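Local structure of GAF domain-containing protein (Thermoplasma acidophilum, 4MN7) at residues 67-72 / 91-97; 72-76 / 87-91. The protein reduces free methionine-R-sulfoxide to methionine, as a type II free methionine-R-sulfoxide reductase built on a GAF domain. The protein carries 1 engineered substitution. All coordinates share one frame; numbering follows the deposited sequence.

Interaction 1: residues 67-72 / 91-97; sequences NDIVNE and EIVVPVR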
# COMPACT_ATOMS: atom_id res chain seq x y z
N ASN A 67 -18.71 4.98 11.47
CA ASN A 67 -18.03 3.83 10.86
C ASN A 67 -18.68 3.31 9.61
O ASN A 67 -18.88 2.14 9.46
CB ASN A 67 -17.82 2.67 11.83
CG ASN A 67 -16.77 1.68 11.31
OD1 ASN A 67 -16.09 1.93 10.29
ND2 ASN A 67 -16.68 0.57 11.96
N ASP A 68 -18.92 4.17 8.65
CA ASP A 68 -19.58 3.75 7.42
C ASP A 68 -19.28 4.79 6.37
O ASP A 68 -18.87 5.91 6.70
CB ASP A 68 -21.08 3.71 7.76
CG ASP A 68 -21.86 2.76 6.93
OD1 ASP A 68 -21.27 2.02 6.16
OD2 ASP A 68 -23.11 2.80 7.03
N ILE A 69 -19.55 4.48 5.12
CA ILE A 69 -19.40 5.41 4.03
C ILE A 69 -20.36 6.55 4.17
O ILE A 69 -21.53 6.37 4.51
CB ILE A 69 -19.66 4.73 2.69
CG1 ILE A 69 -18.49 3.79 2.34
CG2 ILE A 69 -19.80 5.74 1.57
CD1 ILE A 69 -18.74 2.89 1.18
N VAL A 70 -19.88 7.75 3.87
CA VAL A 70 -20.78 8.91 3.80
C VAL A 70 -20.63 9.40 2.38
O VAL A 70 -19.50 9.72 1.94
CB VAL A 70 -20.40 9.98 4.82
CG1 VAL A 70 -21.18 11.27 4.58
CG2 VAL A 70 -20.74 9.44 6.21
N ASN A 71 -21.73 9.52 1.69
CA ASN A 71 -21.68 9.88 0.27
C ASN A 71 -22.66 10.99 0.07
O ASN A 71 -23.83 10.70 0.06
CB ASN A 71 -22.05 8.69 -0.62
CG ASN A 71 -21.97 9.01 -2.14
OD1 ASN A 71 -21.84 10.18 -2.56
ND2 ASN A 71 -22.14 7.96 -2.97
N GLU A 72 -22.17 12.24 -0.09
CA GLU A 72 -23.03 13.41 -0.34
C GLU A 72 -23.13 13.65 -1.85
O GLU A 72 -22.16 14.03 -2.50
CB GLU A 72 -22.50 14.63 0.37
CG GLU A 72 -23.21 15.90 0.00
CD GLU A 72 -24.71 15.77 0.29
OE1 GLU A 72 -25.56 15.91 -0.64
OE2 GLU A 72 -25.03 15.48 1.46
N GLU A 91 -19.10 14.53 -2.72
CA GLU A 91 -18.03 14.12 -1.86
C GLU A 91 -18.37 12.78 -1.16
O GLU A 91 -19.51 12.56 -0.73
CB GLU A 91 -17.74 15.18 -0.81
CG GLU A 91 -16.57 14.80 0.12
CD GLU A 91 -16.18 15.87 1.10
OE1 GLU A 91 -16.92 16.87 1.14
OE2 GLU A 91 -15.16 15.72 1.81
N ILE A 92 -17.36 11.91 -1.07
CA ILE A 92 -17.53 10.59 -0.47
C ILE A 92 -16.38 10.40 0.48
O ILE A 92 -15.26 10.83 0.22
CB ILE A 92 -17.60 9.48 -1.51
CG1 ILE A 92 -18.01 8.17 -0.85
CG2 ILE A 92 -16.30 9.38 -2.25
CD1 ILE A 92 -18.22 7.02 -1.79
N VAL A 93 -16.71 9.87 1.64
CA VAL A 93 -15.74 9.61 2.66
C VAL A 93 -15.92 8.16 3.05
O VAL A 93 -16.98 7.76 3.46
CB VAL A 93 -15.89 10.49 3.87
CG1 VAL A 93 -14.70 10.32 4.81
CG2 VAL A 93 -15.97 11.95 3.48
N VAL A 94 -14.84 7.39 2.95
CA VAL A 94 -14.91 5.95 3.12
C VAL A 94 -13.99 5.62 4.26
O VAL A 94 -12.83 5.98 4.21
CB VAL A 94 -14.33 5.31 1.89
CG1 VAL A 94 -14.22 3.83 2.08
CG2 VAL A 94 -15.18 5.67 0.67
N PRO A 95 -14.49 5.02 5.35
CA PRO A 95 -13.65 4.69 6.52
C PRO A 95 -12.60 3.66 6.22
O PRO A 95 -12.84 2.74 5.44
CB PRO A 95 -14.64 4.10 7.51
CG PRO A 95 -15.79 3.69 6.68
CD PRO A 95 -15.87 4.60 5.54
N VAL A 96 -11.42 3.83 6.82
CA VAL A 96 -10.33 2.82 6.76
C VAL A 96 -10.35 2.08 8.07
O VAL A 96 -10.22 2.69 9.08
CB VAL A 96 -8.95 3.45 6.52
CG1 VAL A 96 -7.81 2.37 6.63
CG2 VAL A 96 -8.97 4.13 5.16
N ARG A 97 -10.61 0.79 8.04
CA ARG A 97 -10.68 0.02 9.25
C ARG A 97 -9.51 -0.94 9.56
O ARG A 97 -8.94 -1.63 8.69
CB ARG A 97 -11.94 -0.82 9.24
CG ARG A 97 -13.19 -0.00 9.09
CD ARG A 97 -14.33 -0.94 8.74
NE ARG A 97 -15.55 -0.20 8.61
CZ ARG A 97 -16.47 -0.43 7.71
NH1 ARG A 97 -16.32 -1.42 6.88
NH2 ARG A 97 -17.57 0.30 7.68

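Interaction 2: residues 72-76 / 87-91; sequences EYDVK and STQSE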
# COMPACT_ATOMS: atom_id res chain seq x y z
N GLU A 72 -22.17 12.24 -0.09
CA GLU A 72 -23.03 13.41 -0.34
C GLU A 72 -23.13 13.65 -1.85
O GLU A 72 -22.16 14.03 -2.50
CB GLU A 72 -22.50 14.63 0.37
CG GLU A 72 -23.21 15.90 0.00
CD GLU A 72 -24.71 15.77 0.29
OE1 GLU A 72 -25.56 15.91 -0.64
OE2 GLU A 72 -25.03 15.48 1.46
N TYR A 73 -24.31 13.40 -2.41
CA TYR A 73 -24.59 13.53 -3.86
C TYR A 73 -24.67 14.99 -4.34
O TYR A 73 -24.44 15.27 -5.55
CB TYR A 73 -25.95 12.89 -4.17
CG TYR A 73 -26.08 11.46 -3.68
CD1 TYR A 73 -25.45 10.37 -4.38
CD2 TYR A 73 -26.82 11.15 -2.52
CE1 TYR A 73 -25.57 9.04 -3.94
CE2 TYR A 73 -26.94 9.83 -2.06
CZ TYR A 73 -26.31 8.78 -2.76
OH TYR A 73 -26.45 7.50 -2.28
N ASP A 74 -25.03 15.89 -3.40
CA ASP A 74 -25.29 17.30 -3.68
C ASP A 74 -24.92 18.25 -2.51
O ASP A 74 -25.78 18.62 -1.68
CB ASP A 74 -26.76 17.49 -4.01
CG ASP A 74 -27.02 18.80 -4.74
OD1 ASP A 74 -26.11 19.69 -4.75
OD2 ASP A 74 -28.11 18.92 -5.31
N VAL A 75 -23.63 18.59 -2.44
CA VAL A 75 -23.02 19.34 -1.34
C VAL A 75 -23.62 20.75 -1.19
O VAL A 75 -23.93 21.17 -0.08
CB VAL A 75 -21.47 19.54 -1.54
CG1 VAL A 75 -20.84 20.35 -0.38
CG2 VAL A 75 -20.76 18.21 -1.61
N LYS A 76 -23.74 21.46 -2.30
CA LYS A 76 -24.14 22.86 -2.26
C LYS A 76 -25.56 22.92 -1.77
O LYS A 76 -25.91 23.76 -0.93
CB LYS A 76 -23.99 23.54 -3.64
CG LYS A 76 -22.56 23.56 -4.21
CD LYS A 76 -21.69 24.70 -3.64
CE LYS A 76 -20.53 25.09 -4.58
NZ LYS A 76 -20.09 26.51 -4.53
N SER A 87 -15.55 24.52 -6.09
CA SER A 87 -15.97 23.66 -7.22
C SER A 87 -16.67 22.35 -6.82
O SER A 87 -17.40 21.79 -7.62
CB SER A 87 -14.82 23.37 -8.15
OG SER A 87 -13.77 22.76 -7.49
N THR A 88 -16.53 21.90 -5.58
CA THR A 88 -17.01 20.58 -5.23
C THR A 88 -18.52 20.54 -5.26
O THR A 88 -19.16 21.32 -4.63
CB THR A 88 -16.56 20.20 -3.80
OG1 THR A 88 -15.13 20.07 -3.78
CG2 THR A 88 -17.22 18.91 -3.39
N GLN A 89 -19.07 19.56 -5.95
CA GLN A 89 -20.47 19.27 -5.91
C GLN A 89 -20.78 17.96 -5.30
O GLN A 89 -21.91 17.74 -4.95
CB GLN A 89 -21.03 19.27 -7.33
CG GLN A 89 -21.01 20.69 -7.92
CD GLN A 89 -21.76 20.80 -9.25
OE1 GLN A 89 -22.92 21.09 -9.27
NE2 GLN A 89 -21.07 20.51 -10.35
N SER A 90 -19.84 17.02 -5.24
CA SER A 90 -20.13 15.78 -4.49
C SER A 90 -18.89 15.30 -3.78
O SER A 90 -17.77 15.64 -4.17
CB SER A 90 -20.85 14.69 -5.33
OG SER A 90 -20.14 14.35 -6.50
N GLU A 91 -19.10 14.53 -2.72
CA GLU A 91 -18.03 14.12 -1.86
C GLU A 91 -18.37 12.78 -1.16
O GLU A 91 -19.51 12.56 -0.73
CB GLU A 91 -17.74 15.18 -0.81
CG GLU A 91 -16.57 14.80 0.12
CD GLU A 91 -16.18 15.87 1.10
OE1 GLU A 91 -16.92 16.87 1.14
OE2 GLU A 91 -15.16 15.72 1.81

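Interaction 1: residues 67-72 / 91-97
Strand 70-72 runs antiparallel (177°) along 91-97, with Val70 and Val93 as one hydrogen-bonded pair and Glu72 and Glu91 as a second. Val70 N reaches Val93 O at 2.9 Å, and Val93 N returns to Val70 O at 2.8 Å. Ahead of strand 70-72, Arg97 grips Asn67 with two nitrogens: Arg97 NE meets Asn67 OD1 at 2.8 Å, almost straight and within the guanidinium plane, while Arg97 NH2 takes the backbone Asn67 O at 2.9 Å from above that carbonyl's plane. The amide and guanidinium planes are 79° apart; CG of Asn67, anti to the backbone N (chi1 -164°), carries OD1 to the arginine. An alanine in place of Asn67 would probably leave Arg97 NE without its partner and the guanidinium freer to turn about its remaining bond to the main chain. Between these ends Ile69 lays CG2 on Ile92 CG1 at 3.9 Å and CG1 beside Val94 CG2, on the face covered by helix 118-136, whereas Val70 and Val93 face helix 59-66. The positive phi of Asn67 marks the C-prime residue of the Schellman motif ending that helix, from which the chain enters the edge strand of the antiparallel GAF-domain sheet.

Interaction 2: residues 72-76 / 87-91
At the edge of the GAF-domain sheet, where strand 70-72 gives way to a loop and strand 90-98 begins, a classic beta bulge formed by Gln89 and Ser90 opposite Ser110 faces the loop at Val75. The regular pairing ends at Glu72 and Glu91, and one further backbone bond continues the contact: Val75 N to Gln89 O, 3.2 Å, nearly straight at the hydrogen but reaching the carbonyl from above its plane. Val75 also brings its side chain to this peptide. With CG1 anti to the backbone N (chi1 179°), the other methyl of Val75, CG2, lies beside that N, 3.6 Å from Gln89 O, and meets the methyl CG2 of Thr88 at 4.0 Å, so the valine is packed against the chain just before and within the bulge; Tyr81 also touches it. Thr88 turns its hydroxyl to Asp109 on the neighbouring strand, leaving the methyl for Val75. Lys76 follows alongside, its CE 4.0 Å from Thr88 O. Nearer the paired strands, Ser90 CB sits 3.2 Å from Glu72 O and 3.6 Å from Tyr73 O, while Ser90 OG is held by Lys112 O and Ala115 N. The bend of the Glu72 side chain at chi2 (57°) turns its carboxylate toward the loop that follows, where OE1 accepts Asp74 N at 2.8 Å through its anti lone pair.

How the interactions relate
Interactions 1 and 2 are consecutive stages of one antiparallel pairing, their centres about 14 Å apart, and they share Glu72 and Glu91 as the last regular pair. Along the chain, interaction 2 is nested within the loop that interaction 1 closes: 67-72 leads into 72-76, and after ten further residues 87-91 leads into 91-97. Both use strand 90-98, which lies between strand 101-110 and the short edge strand 70-72. Interaction 1 is nearer the middle of the chain, about 7 Å from its centre against 15 Å for interaction 2. Together they join helix 59-66 and the long connection from 70-72 to 90-98 to the sheet of a single GAF domain.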